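1-pyrroline-5-carboxylate dehydrogenase (Thermus thermophilus, PDB 1UZB) probably catalyses the NAD-dependent oxidation of glutamate semialdehyde, the open form of 1-pyrroline-5-carboxylate, to glutamate in proline breakdown. Local coordinates at residues S55-P58 with S62-V65; A209-V214 with P362-E367. One frame throughout, in Å; residues are numbered along the deposited sequence.

Interaction 1. Residues S55-P58 with S62-V65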
loop_
_atom_site.group_PDB
_atom_site.type_symbol
_atom_site.label_atom_id
_atom_site.label_comp_id
_atom_site.label_asym_id
_atom_site.label_seq_id
_atom_site.Cartn_x
_atom_site.Cartn_y
_atom_site.Cartn_z
ATOM N N SER A 55 -42.905 -16.788 27.896
ATOM C CA SER A 55 -42.405 -15.437 27.675
ATOM C C SER A 55 -43.609 -14.504 27.674
ATOM O O SER A 55 -44.515 -14.643 26.854
ATOM C CB SER A 55 -41.668 -15.341 26.341
ATOM O OG SER A 55 -41.123 -14.043 26.172
ATOM N N LEU A 56 -43.607 -13.553 28.601
ATOM C CA LEU A 56 -44.713 -12.616 28.742
ATOM C C LEU A 56 -44.487 -11.260 28.087
ATOM O O LEU A 56 -43.356 -10.858 27.813
ATOM C CB LEU A 56 -45.013 -12.402 30.225
ATOM C CG LEU A 56 -45.270 -13.664 31.054
ATOM C CD1 LEU A 56 -45.457 -13.289 32.513
ATOM C CD2 LEU A 56 -46.495 -14.385 30.523
ATOM N N ASN A 57 -45.589 -10.565 27.838
ATOM C CA ASN A 57 -45.571 -9.232 27.249
ATOM C C ASN A 57 -45.455 -8.270 28.433
ATOM O O ASN A 57 -46.385 -8.144 29.223
ATOM C CB ASN A 57 -46.887 -8.999 26.502
ATOM C CG ASN A 57 -47.003 -7.605 25.927
ATOM O OD1 ASN A 57 -46.177 -6.734 26.192
ATOM N ND2 ASN A 57 -48.047 -7.383 25.139
ATOM N N PRO A 58 -44.317 -7.574 28.576
ATOM C CA PRO A 58 -44.162 -6.648 29.706
ATOM C C PRO A 58 -45.138 -5.474 29.710
ATOM O O PRO A 58 -45.295 -4.800 30.730
ATOM C CB PRO A 58 -42.704 -6.208 29.600
ATOM C CG PRO A 58 -42.434 -6.282 28.122
ATOM C CD PRO A 58 -43.114 -7.580 27.725
ATOM N N SER A 62 -50.305 -10.448 31.259
ATOM C CA SER A 62 -51.267 -11.543 31.268
ATOM C C SER A 62 -51.220 -12.215 29.898
ATOM O O SER A 62 -51.746 -13.314 29.710
ATOM C CB SER A 62 -52.682 -11.022 31.544
ATOM O OG SER A 62 -53.112 -10.139 30.523
ATOM N N GLU A 63 -50.571 -11.549 28.945
ATOM C CA GLU A 63 -50.456 -12.067 27.587
ATOM C C GLU A 63 -49.165 -12.850 27.381
ATOM O O GLU A 63 -48.073 -12.363 27.683
ATOM C CB GLU A 63 -50.503 -10.925 26.571
ATOM C CG GLU A 63 -51.621 -9.928 26.802
ATOM C CD GLU A 63 -51.758 -8.939 25.665
ATOM O OE1 GLU A 63 -50.731 -8.590 25.045
ATOM O OE2 GLU A 63 -52.895 -8.504 25.398
ATOM N N VAL A 64 -49.302 -14.060 26.853
ATOM C CA VAL A 64 -48.161 -14.924 26.586
ATOM C C VAL A 64 -47.711 -14.737 25.140
ATOM O O VAL A 64 -48.412 -15.127 24.204
ATOM C CB VAL A 64 -48.526 -16.407 26.813
ATOM C CG1 VAL A 64 -47.344 -17.302 26.462
ATOM C CG2 VAL A 64 -48.937 -16.619 28.258
ATOM N N VAL A 65 -46.543 -14.129 24.958
ATOM C CA VAL A 65 -46.017 -13.908 23.618
ATOM C C VAL A 65 -45.720 -15.257 22.974
ATOM O O VAL A 65 -45.997 -15.469 21.796
ATOM C CB VAL A 65 -44.728 -13.051 23.659
ATOM C CG1 VAL A 65 -44.147 -12.911 22.254
ATOM C CG2 VAL A 65 -45.043 -11.678 24.236
#

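Interaction 2. Residues A209-V214 with P362-E367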
loop_
_atom_site.group_PDB
_atom_site.type_symbol
_atom_site.label_atom_id
_atom_site.label_comp_id
_atom_site.label_asym_id
_atom_site.label_seq_id
_atom_site.Cartn_x
_atom_site.Cartn_y
_atom_site.Cartn_z
ATOM N N ALA A 209 -31.442 -14.898 27.026
ATOM C CA ALA A 209 -31.897 -14.437 28.329
ATOM C C ALA A 209 -33.348 -14.908 28.445
ATOM O O ALA A 209 -34.073 -14.937 27.450
ATOM C CB ALA A 209 -31.816 -12.920 28.406
ATOM N N GLU A 210 -33.763 -15.283 29.650
ATOM C CA GLU A 210 -35.122 -15.779 29.878
ATOM C C GLU A 210 -36.249 -14.909 29.334
ATOM O O GLU A 210 -37.234 -15.426 28.808
ATOM C CB GLU A 210 -35.373 -15.995 31.374
ATOM C CG GLU A 210 -34.479 -17.014 32.043
ATOM C CD GLU A 210 -34.903 -17.291 33.475
ATOM O OE1 GLU A 210 -34.120 -17.915 34.216
ATOM O OE2 GLU A 210 -36.025 -16.891 33.853
ATOM N N ASP A 211 -36.105 -13.594 29.465
ATOM C CA ASP A 211 -37.131 -12.657 29.017
ATOM C C ASP A 211 -37.209 -12.456 27.509
ATOM O O ASP A 211 -38.143 -11.818 27.020
ATOM C CB ASP A 211 -36.919 -11.292 29.681
ATOM C CG ASP A 211 -37.176 -11.320 31.175
ATOM O OD1 ASP A 211 -38.324 -11.607 31.574
ATOM O OD2 ASP A 211 -36.232 -11.052 31.949
ATOM N N ALA A 212 -36.246 -13.003 26.773
ATOM C CA ALA A 212 -36.215 -12.829 25.328
ATOM C C ALA A 212 -35.979 -14.117 24.547
ATOM O O ALA A 212 -35.330 -14.109 23.500
ATOM C CB ALA A 212 -35.142 -11.798 24.971
ATOM N N VAL A 213 -36.528 -15.222 25.039
ATOM C CA VAL A 213 -36.351 -16.509 24.371
ATOM C C VAL A 213 -37.058 -16.625 23.015
ATOM O O VAL A 213 -36.586 -17.334 22.126
ATOM C CB VAL A 213 -36.826 -17.676 25.271
ATOM C CG1 VAL A 213 -35.953 -17.759 26.508
ATOM C CG2 VAL A 213 -38.287 -17.482 25.657
ATOM N N VAL A 214 -38.181 -15.933 22.841
ATOM C CA VAL A 214 -38.896 -16.028 21.573
ATOM C C VAL A 214 -38.140 -15.392 20.416
ATOM O O VAL A 214 -38.005 -15.994 19.351
ATOM C CB VAL A 214 -40.303 -15.392 21.657
ATOM C CG1 VAL A 214 -40.958 -15.385 20.281
ATOM C CG2 VAL A 214 -41.165 -16.177 22.634
ATOM N N PRO A 362 -42.610 -0.321 29.004
ATOM C CA PRO A 362 -42.480 -0.827 30.373
ATOM C C PRO A 362 -41.076 -1.367 30.608
ATOM O O PRO A 362 -40.321 -1.570 29.656
ATOM C CB PRO A 362 -43.490 -1.958 30.394
ATOM C CG PRO A 362 -43.268 -2.567 29.036
ATOM C CD PRO A 362 -43.183 -1.351 28.119
ATOM N N VAL A 363 -40.710 -1.589 31.867
ATOM C CA VAL A 363 -39.418 -2.206 32.122
ATOM C C VAL A 363 -39.692 -3.675 31.782
ATOM O O VAL A 363 -40.852 -4.092 31.692
ATOM C CB VAL A 363 -38.920 -1.996 33.575
ATOM C CG1 VAL A 363 -38.562 -0.529 33.774
ATOM C CG2 VAL A 363 -39.965 -2.428 34.577
ATOM N N VAL A 364 -38.640 -4.459 31.595
ATOM C CA VAL A 364 -38.797 -5.833 31.132
ATOM C C VAL A 364 -39.528 -6.898 31.945
ATOM O O VAL A 364 -40.110 -7.814 31.363
ATOM C CB VAL A 364 -37.419 -6.405 30.703
ATOM C CG1 VAL A 364 -36.669 -6.948 31.907
ATOM C CG2 VAL A 364 -37.606 -7.468 29.633
ATOM N N SER A 365 -39.523 -6.799 33.267
ATOM C CA SER A 365 -40.177 -7.830 34.070
ATOM C C SER A 365 -40.596 -7.326 35.433
ATOM O O SER A 365 -40.229 -6.225 35.838
ATOM C CB SER A 365 -39.226 -9.009 34.267
ATOM O OG SER A 365 -38.109 -8.603 35.046
ATOM N N ALA A 366 -41.353 -8.156 36.148
ATOM C CA ALA A 366 -41.811 -7.812 37.484
ATOM C C ALA A 366 -40.620 -7.660 38.423
ATOM O O ALA A 366 -40.603 -6.762 39.259
ATOM C CB ALA A 366 -42.761 -8.885 38.006
ATOM N N GLU A 367 -39.624 -8.529 38.287
ATOM C CA GLU A 367 -38.454 -8.432 39.152
ATOM C C GLU A 367 -37.669 -7.161 38.845
ATOM O O GLU A 367 -37.185 -6.491 39.754
ATOM C CB GLU A 367 -37.549 -9.657 39.003
ATOM C CG GLU A 367 -36.286 -9.594 39.867
ATOM C CD GLU A 367 -36.572 -9.447 41.360
ATOM O OE1 GLU A 367 -35.608 -9.238 42.129
ATOM O OE2 GLU A 367 -37.749 -9.540 41.773
HETATM O O HOH W 1 -36.217 -10.472 34.633
#

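Interaction 1. Residues S55-P58 with S62-V65
Leu56 lays its CD2 methyl against CG2 of Val64 at 4.0 Å, the two branched chains crossing at a slant on one face of an antiparallel beta hairpin. They form a non-hydrogen-bonded pair, with CA of Leu56 and CA of Val64 4.7 Å apart, and beta-branched valine suits the extended backbone. The backbone bonds flank this pair: Val65 N donates to Ser55 O over 2.8 Å, and Asn57 N to Glu63 O over 3.1 Å. On the other face Val65 brings CG2 beside the backbone N of Asn57 at 3.8 Å.

Asn57, running alongside Glu63, sends ND2 to the anti side of Glu63 OE1 at 2.9 Å, its chi1 of 176° swinging CG away from its own N. The bond comes 27° out of the carboxylate plane, which is turned 50° from the amide. Asn57 OD1 accepts from Ser59 N, so both ends of one amide tie the turn, while OE2 of Glu63 has a weak, long ion pair with Arg31. Replaced by alanine, Asn57 would lose its amide, and Glu63 OE1 and Ser59 N would probably be left without these mates.

Strand 52-57 is outermost in a four-stranded sheet; strand 64-69 pairs antiparallel with it, next inward, before strand 36-42. Ser55 reaches the helices beneath, its OG bonded to Glu123 of helix 113-124 and its side chain touching Val213 of helix 213-226.

Interaction 2. Residues A209-V214 with P362-E367
Asp211 meets Val364 and Ser365 where two helix N-termini of the aldehyde dehydrogenase fold approach each other: helix 213-226, which follows strand 203-207 of the probable cofactor-binding domain, and helix 366-379, which probably belongs to the catalytic domain. The contact therefore joins two regions far apart in sequence across a small surface of 109 Å².

The apolar part is a single touch. CG2 of Val364 lies 3.9 Å from CB of Asp211, the two side chains slanting across each other. Valine holds CG1 between its backbone N and carbonyl carbon (chi1 84°), which turns CG2 anti to N and out to the aspartate's methylene. A short acid suits this place because its one CH2 can pack on a methyl while a carboxylate oxygen reaches a water. OD1 of Asp211 only packs against Ser365 CB, at 3.8 Å.

Capping falls to Ser365, the N-cap of its helix: its OG accepts from the backbone N of Gln368, as a short hydroxyl can at a helix start. Ala212 precedes the other helix without a capping side chain; a backbone bond, Ala212 N to Ala209 O at 3.0 Å, closes the turn that carries Asp211.

The polar link is indirect, through one water: it donates to Asp211 OD2 at 2.7 Å and is hydrogen-bonded to Ser365 OG at the same 2.7 Å.

Overall arrangement
The centres of the two interactions are about 9 Å apart, and they share contacts as well as neighbours. Pro58, in the turn of the hairpin, packs on the loop residues Pro362 and Val363: its O lies 3.4 Å from Pro362 CB, and its CB 3.5 Å from Val363 O. Toward 209-214, Ser55 OG comes 3.8 Å from Asp211 O in plain packing. Glu123 OE1 ties both regions, accepting from Val214 N as well as bonding Ser55 OG, while Tyr397 pairs by backbone with both Pro58 and Val363. The hairpin of interaction 1 thus packs on the start of helix 213-226 and on the loop leading into helix 366-379, interaction 2 lying nearer the chain's centre, 14 against 22 Å.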